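Local coordinates for DNA/pantothenate metabolism flavoprotein (Streptomyces sparsogenes DSM 40356, PDB 7CFU) that probably catalyses the FMN-dependent oxidative decarboxylation of a C-terminal cysteine of a precursor peptide, at residues C29-A34 and A138-A143; A144-P149 and I165-E170. All blocks are in the same frame, centred on the assembly; numbering follows the deposited sequence.

Contact 1: residues C29-A34 and A138-A143; sequences CGSFSA and APVMNA. With FMN (flavin mononucleotide), chain Y.
Ser31 and Ser33 both set a hydroxyl oxygen against the aliphatic Val140, with no hydrogen bond between the segments: Ser33 OG lies 3.3 Å from Val140 CG1, while Ser31 OG approaches CB. The two loops leave the C-terminal ends of strands 23-28 and 135-139 of a flavodoxin-like (Rossmann-type) parallel sheet, the usual cofactor edge, and FMN bridges them. Ser31 OG, anti to the backbone N (chi1 158°), is turned to the flavin and donates to FMN O4 at 2.8 Å. The same oxygen accepts from Ser33 N at 3.0 Å, closing an ST turn, so two bonds fix the hydroxyl. Gly30, centre of an inverse gamma turn, sends its N to FMN O2P (2.8 Å) and receives FMN O2' on its O. Phe32 N donates to FMN N5 at 3.1 Å, and its ring turns one face to FMN C6, 3.4 Å above the ring plane over its centre, the two ring systems oblique. Ala72 of the second subunit and Gly89 of the third also pack on Phe32. From the 138-143 side, Val140 O accepts the pyrimidine N-H: FMN N3 stands 2.6 Å from Val140 O, with 162° at the hydrogen.

Contact 2: residues A144-P149 and I165-E170; sequences AMWSKP and IVEPKE
Trp146 meets Pro168 in a CH-pi contact: Pro168 CD sits over one face of the indole, 3.5 Å from the centroid of its six-membered ring and only 10° off the ring normal. The proline edge formed by CG and CD lies along this face, CD nearest Trp146 CH2 at 3.6 Å and CG reaching back to CE3 and CD2. The two side chains approach from opposite directions. With Trp146 CG anti to its backbone N (chi1 -177°), the indole is carried from the short helix 143-146 across to the loop that follows strand 164-165.

Apolar contact continues through Glu167, whose methylene chain crosses the indole at about a right angle; its CG is 3.8 Å from Trp146 CZ2. The carboxylate plane is inclined 53° to the ring, and OE2 forms a salt bridge with Arg159 of helix 149-160, which anchors the far end of the chain whose CB and CG meet the tryptophan. In the flavodoxin-like fold the indole also packs against Pro139 at the end of strand 135-139, Met141 and Val155 of helix 149-160, near the last strand of this chain's sheet. Replacing Trp146 with an alanine would probably leave Pro168 CD without its aromatic face and open a gap beside Glu167 CG.

No hydrogen bond joins the two segments; the polar bonds near them are made within 144-149 or to outside partners. Lys148 N bonds to Met145 O at 3.1 Å, and Trp146 O accepts from Gln152 NE2. Lys148 NZ bends back to make a weak bond to Ala144 O at 3.5 Å, and it also hydrogen-bonds to Leu129 O and Ala131 O of the third subunit.

Contact 1 closes before contact 2 opens along the chain, and their centres lie 10 Å apart on the same side of the chain's centre. The segment 138-143 of contact 1 runs straight into 144-149 of contact 2, passing from strand 135-139 into helix 143-146. Strand 164-165 lies next to strand 135-139 in the parallel sheet. Pro139 CG packs 3.8 Å from Trp146 CZ3 and Met141 SD lies 3.5 Å from Trp146 N, joining the strand end and its loop to the helix. Contact 1 holds the isoalloxazine itself; contact 2 lies farther out at the surface, though its Met145 also lines the FMN pocket. Both touch the third subunit, which links the flavin site to the oligomer.

Contact 1: residues C29-A34 and A138-A143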
loop_
_atom_site.group_PDB
_atom_site.type_symbol
_atom_site.label_atom_id
_atom_site.label_comp_id
_atom_site.label_asym_id
_atom_site.label_seq_id
_atom_site.Cartn_x
_atom_site.Cartn_y
_atom_site.Cartn_z
ATOM N N CYS A 29 20.542 -2.856 21.644
ATOM C CA CYS A 29 19.517 -1.833 21.811
ATOM C C CYS A 29 19.865 -0.602 20.978
ATOM O O CYS A 29 20.976 -0.460 20.464
ATOM C CB CYS A 29 19.366 -1.463 23.288
ATOM S SG CYS A 29 18.996 -2.862 24.364
ATOM N N GLY A 30 18.889 0.297 20.852
ATOM C CA GLY A 30 19.034 1.475 20.019
ATOM C C GLY A 30 19.852 2.580 20.665
ATOM O O GLY A 30 19.304 3.613 21.072
ATOM N N SER A 31 21.164 2.365 20.782
ATOM C CA SER A 31 22.091 3.327 21.356
ATOM C C SER A 31 23.105 3.759 20.301
ATOM O O SER A 31 23.391 3.008 19.363
ATOM C CB SER A 31 22.822 2.723 22.566
ATOM O OG SER A 31 24.042 3.399 22.839
ATOM N N PHE A 32 23.645 4.979 20.459
ATOM C CA PHE A 32 24.783 5.405 19.639
ATOM C C PHE A 32 25.855 4.327 19.549
ATOM O O PHE A 32 26.503 4.169 18.510
ATOM C CB PHE A 32 25.431 6.677 20.194
ATOM C CG PHE A 32 24.652 7.934 19.952
ATOM C CD1 PHE A 32 24.568 8.479 18.678
ATOM C CD2 PHE A 32 24.054 8.600 21.003
ATOM C CE1 PHE A 32 23.868 9.649 18.454
ATOM C CE2 PHE A 32 23.351 9.771 20.789
ATOM C CZ PHE A 32 23.258 10.299 19.511
ATOM N N SER A 33 26.094 3.610 20.645
ATOM C CA SER A 33 27.175 2.637 20.671
ATOM C C SER A 33 26.877 1.369 19.886
ATOM O O SER A 33 27.733 0.478 19.877
ATOM C CB SER A 33 27.519 2.285 22.117
ATOM O OG SER A 33 28.114 3.402 22.752
ATOM N N ALA A 34 25.717 1.249 19.231
ATOM C CA ALA A 34 25.487 0.093 18.372
ATOM C C ALA A 34 26.457 0.062 17.192
ATOM O O ALA A 34 26.649 -1.000 16.598
ATOM C CB ALA A 34 24.039 0.073 17.868
ATOM N N ALA A 138 25.711 -3.873 29.403
ATOM C CA ALA A 138 26.640 -2.765 29.184
ATOM C C ALA A 138 25.855 -1.554 28.695
ATOM O O ALA A 138 25.776 -1.298 27.481
ATOM C CB ALA A 138 27.741 -3.145 28.196
ATOM N N PRO A 139 25.277 -0.781 29.611
ATOM C CA PRO A 139 24.468 0.375 29.207
ATOM C C PRO A 139 25.324 1.520 28.690
ATOM O O PRO A 139 26.478 1.692 29.089
ATOM C CB PRO A 139 23.748 0.776 30.499
ATOM C CG PRO A 139 24.636 0.274 31.594
ATOM C CD PRO A 139 25.251 -1.003 31.065
ATOM N N VAL A 140 24.748 2.297 27.770
ATOM C CA VAL A 140 25.370 3.516 27.259
ATOM C C VAL A 140 24.320 4.612 27.186
ATOM O O VAL A 140 23.206 4.386 26.705
ATOM C CB VAL A 140 26.018 3.304 25.883
ATOM C CG1 VAL A 140 26.688 4.585 25.428
ATOM C CG2 VAL A 140 27.025 2.163 25.939
ATOM N N MET A 141 24.688 5.807 27.643
ATOM C CA MET A 141 23.828 6.986 27.634
ATOM C C MET A 141 24.692 8.164 28.060
ATOM O O MET A 141 25.800 7.981 28.571
ATOM C CB MET A 141 22.631 6.828 28.576
ATOM C CG MET A 141 23.004 6.831 30.064
ATOM S SD MET A 141 21.702 6.159 31.122
ATOM C CE MET A 141 21.955 4.415 30.835
ATOM N N ASN A 142 24.181 9.374 27.854
ATOM C CA ASN A 142 24.984 10.528 28.228
ATOM C C ASN A 142 24.893 10.748 29.739
ATOM O O ASN A 142 24.147 10.068 30.450
ATOM C CB ASN A 142 24.599 11.765 27.405
ATOM C CG ASN A 142 23.267 12.389 27.808
ATOM O OD1 ASN A 142 22.682 12.083 28.850
ATOM N ND2 ASN A 142 22.785 13.293 26.964
ATOM N N ALA A 143 25.646 11.740 30.226
ATOM C CA ALA A 143 25.825 11.911 31.666
ATOM C C ALA A 143 24.538 12.348 32.349
ATOM O O ALA A 143 24.255 11.921 33.475
ATOM C CB ALA A 143 26.939 12.924 31.936
HETATM N N1 FMN Y . 19.205 5.985 24.501
HETATM C C2 FMN Y . 20.098 5.588 25.466
HETATM O O2 FMN Y . 19.675 5.256 26.563
HETATM N N3 FMN Y . 21.450 5.543 25.198
HETATM C C4 FMN Y . 21.916 5.921 23.956
HETATM O O4 FMN Y . 23.123 5.891 23.722
HETATM C C4A FMN Y . 21.017 6.338 22.982
HETATM N N5 FMN Y . 21.463 6.710 21.733
HETATM C C5A FMN Y . 20.561 7.100 20.764
HETATM C C6 FMN Y . 21.029 7.473 19.514
HETATM C C7 FMN Y . 20.130 7.868 18.534
HETATM C C7M FMN Y . 20.639 8.269 17.173
HETATM C C8 FMN Y . 18.767 7.904 18.808
HETATM C C8M FMN Y . 17.809 8.348 17.728
HETATM C C9 FMN Y . 18.296 7.535 20.066
HETATM C C9A FMN Y . 19.198 7.133 21.045
HETATM N N10 FMN Y . 18.757 6.770 22.309
HETATM C C10 FMN Y . 19.659 6.361 23.262
HETATM C "C1'" FMN Y . 17.302 6.781 22.642
HETATM C "C2'" FMN Y . 16.765 5.369 22.475
HETATM O "O2'" FMN Y . 17.005 4.912 21.152
HETATM C "C3'" FMN Y . 15.285 5.345 22.855
HETATM O "O3'" FMN Y . 15.159 5.524 24.250
HETATM C "C4'" FMN Y . 14.569 4.066 22.393
HETATM O "O4'" FMN Y . 13.199 4.137 22.745
HETATM C "C5'" FMN Y . 15.186 2.828 23.020
HETATM O "O5'" FMN Y . 14.649 1.677 22.397
HETATM P P FMN Y . 15.139 0.209 22.819
HETATM O O1P FMN Y . 13.971 -0.742 22.710
HETATM O O2P FMN Y . 16.293 -0.142 21.942
HETATM O O3P FMN Y . 15.611 0.166 24.259
#

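Contact 2: residues A144-P149 and I165-E170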
loop_
_atom_site.group_PDB
_atom_site.type_symbol
_atom_site.label_atom_id
_atom_site.label_comp_id
_atom_site.label_asym_id
_atom_site.label_seq_id
_atom_site.Cartn_x
_atom_site.Cartn_y
_atom_site.Cartn_z
ATOM N N ALA A 144 23.745 13.199 31.696
ATOM C CA ALA A 144 22.485 13.629 32.299
ATOM C C ALA A 144 21.556 12.444 32.550
ATOM O O ALA A 144 20.915 12.365 33.605
ATOM C CB ALA A 144 21.809 14.675 31.415
ATOM N N MET A 145 21.465 11.515 31.582
ATOM C CA MET A 145 20.588 10.353 31.717
ATOM C C MET A 145 21.114 9.385 32.776
ATOM O O MET A 145 20.347 8.876 33.602
ATOM C CB MET A 145 20.452 9.645 30.356
ATOM C CG MET A 145 19.914 10.541 29.225
ATOM S SD MET A 145 20.130 9.845 27.561
ATOM C CE MET A 145 19.045 8.417 27.676
ATOM N N TRP A 146 22.418 9.114 32.759
ATOM C CA TRP A 146 23.008 8.195 33.724
ATOM C C TRP A 146 22.837 8.685 35.165
ATOM O O TRP A 146 22.738 7.870 36.088
ATOM C CB TRP A 146 24.489 7.997 33.398
ATOM C CG TRP A 146 25.184 7.001 34.281
ATOM C CD1 TRP A 146 26.126 7.270 35.232
ATOM C CD2 TRP A 146 25.010 5.573 34.280
ATOM N NE1 TRP A 146 26.543 6.103 35.828
ATOM C CE2 TRP A 146 25.875 5.047 35.264
ATOM C CE3 TRP A 146 24.206 4.691 33.546
ATOM C CZ2 TRP A 146 25.962 3.680 35.533
ATOM C CZ3 TRP A 146 24.293 3.333 33.812
ATOM C CH2 TRP A 146 25.165 2.840 34.799
ATOM N N SER A 147 22.778 10.001 35.376
ATOM C CA SER A 147 22.680 10.548 36.725
ATOM C C SER A 147 21.253 10.587 37.250
ATOM O O SER A 147 21.051 10.952 38.410
ATOM C CB SER A 147 23.243 11.967 36.769
ATOM O OG SER A 147 22.315 12.865 36.179
ATOM N N LYS A 148 20.265 10.260 36.429
ATOM C CA LYS A 148 18.888 10.322 36.889
ATOM C C LYS A 148 18.657 9.295 37.992
ATOM O O LYS A 148 19.177 8.179 37.913
ATOM C CB LYS A 148 17.921 10.082 35.735
ATOM C CG LYS A 148 17.768 11.292 34.828
ATOM C CD LYS A 148 17.149 12.466 35.588
ATOM C CE LYS A 148 16.745 13.587 34.634
ATOM N NZ LYS A 148 17.911 14.114 33.871
ATOM N N PRO A 149 17.916 9.661 39.048
ATOM C CA PRO A 149 17.613 8.690 40.118
ATOM C C PRO A 149 16.907 7.444 39.617
ATOM O O PRO A 149 17.174 6.339 40.107
ATOM C CB PRO A 149 16.712 9.488 41.073
ATOM C CG PRO A 149 16.972 10.927 40.765
ATOM C CD PRO A 149 17.340 10.992 39.309
ATOM N N ILE A 165 26.573 -5.363 35.627
ATOM C CA ILE A 165 26.426 -4.101 34.918
ATOM C C ILE A 165 27.811 -3.524 34.657
ATOM O O ILE A 165 28.595 -3.320 35.593
ATOM C CB ILE A 165 25.563 -3.116 35.716
ATOM C CG1 ILE A 165 24.228 -3.760 36.074
ATOM C CG2 ILE A 165 25.368 -1.820 34.936
ATOM C CD1 ILE A 165 23.368 -4.105 34.877
ATOM N N VAL A 166 28.110 -3.247 33.392
ATOM C CA VAL A 166 29.329 -2.552 33.002
ATOM C C VAL A 166 28.958 -1.095 32.795
ATOM O O VAL A 166 28.328 -0.746 31.791
ATOM C CB VAL A 166 29.956 -3.145 31.732
ATOM C CG1 VAL A 166 31.190 -2.337 31.336
ATOM C CG2 VAL A 166 30.304 -4.614 31.946
ATOM N N GLU A 167 29.356 -0.246 33.742
ATOM C CA GLU A 167 28.968 1.151 33.707
ATOM C C GLU A 167 29.620 1.855 32.519
ATOM O O GLU A 167 30.751 1.532 32.145
ATOM C CB GLU A 167 29.375 1.837 35.008
ATOM C CG GLU A 167 28.741 1.199 36.226
ATOM C CD GLU A 167 28.976 1.990 37.495
ATOM O OE1 GLU A 167 29.562 3.093 37.412
ATOM O OE2 GLU A 167 28.579 1.500 38.573
ATOM N N PRO A 168 28.939 2.812 31.905
ATOM C CA PRO A 168 29.521 3.495 30.747
ATOM C C PRO A 168 30.645 4.442 31.143
ATOM O O PRO A 168 30.801 4.829 32.305
ATOM C CB PRO A 168 28.338 4.266 30.162
ATOM C CG PRO A 168 27.437 4.494 31.313
ATOM C CD PRO A 168 27.566 3.263 32.179
ATOM N N LYS A 169 31.433 4.814 30.139
ATOM C CA LYS A 169 32.412 5.877 30.254
ATOM C C LYS A 169 31.847 7.156 29.634
ATOM O O LYS A 169 30.714 7.205 29.141
ATOM C CB LYS A 169 33.744 5.489 29.603
ATOM C CG LYS A 169 34.451 4.308 30.252
ATOM C CD LYS A 169 35.807 4.002 29.601
ATOM C CE LYS A 169 35.663 3.445 28.198
ATOM N NZ LYS A 169 36.973 3.048 27.609
ATOM N N GLU A 170 32.671 8.199 29.637
ATOM C CA GLU A 170 32.284 9.544 29.225
ATOM C C GLU A 170 33.158 9.892 28.029
ATOM O O GLU A 170 34.215 10.509 28.178
ATOM C CB GLU A 170 32.475 10.515 30.387
ATOM C CG GLU A 170 31.783 11.879 30.251
ATOM C CD GLU A 170 32.537 12.944 29.477
ATOM O OE1 GLU A 170 33.789 12.980 29.493
ATOM O OE2 GLU A 170 31.827 13.756 28.840
#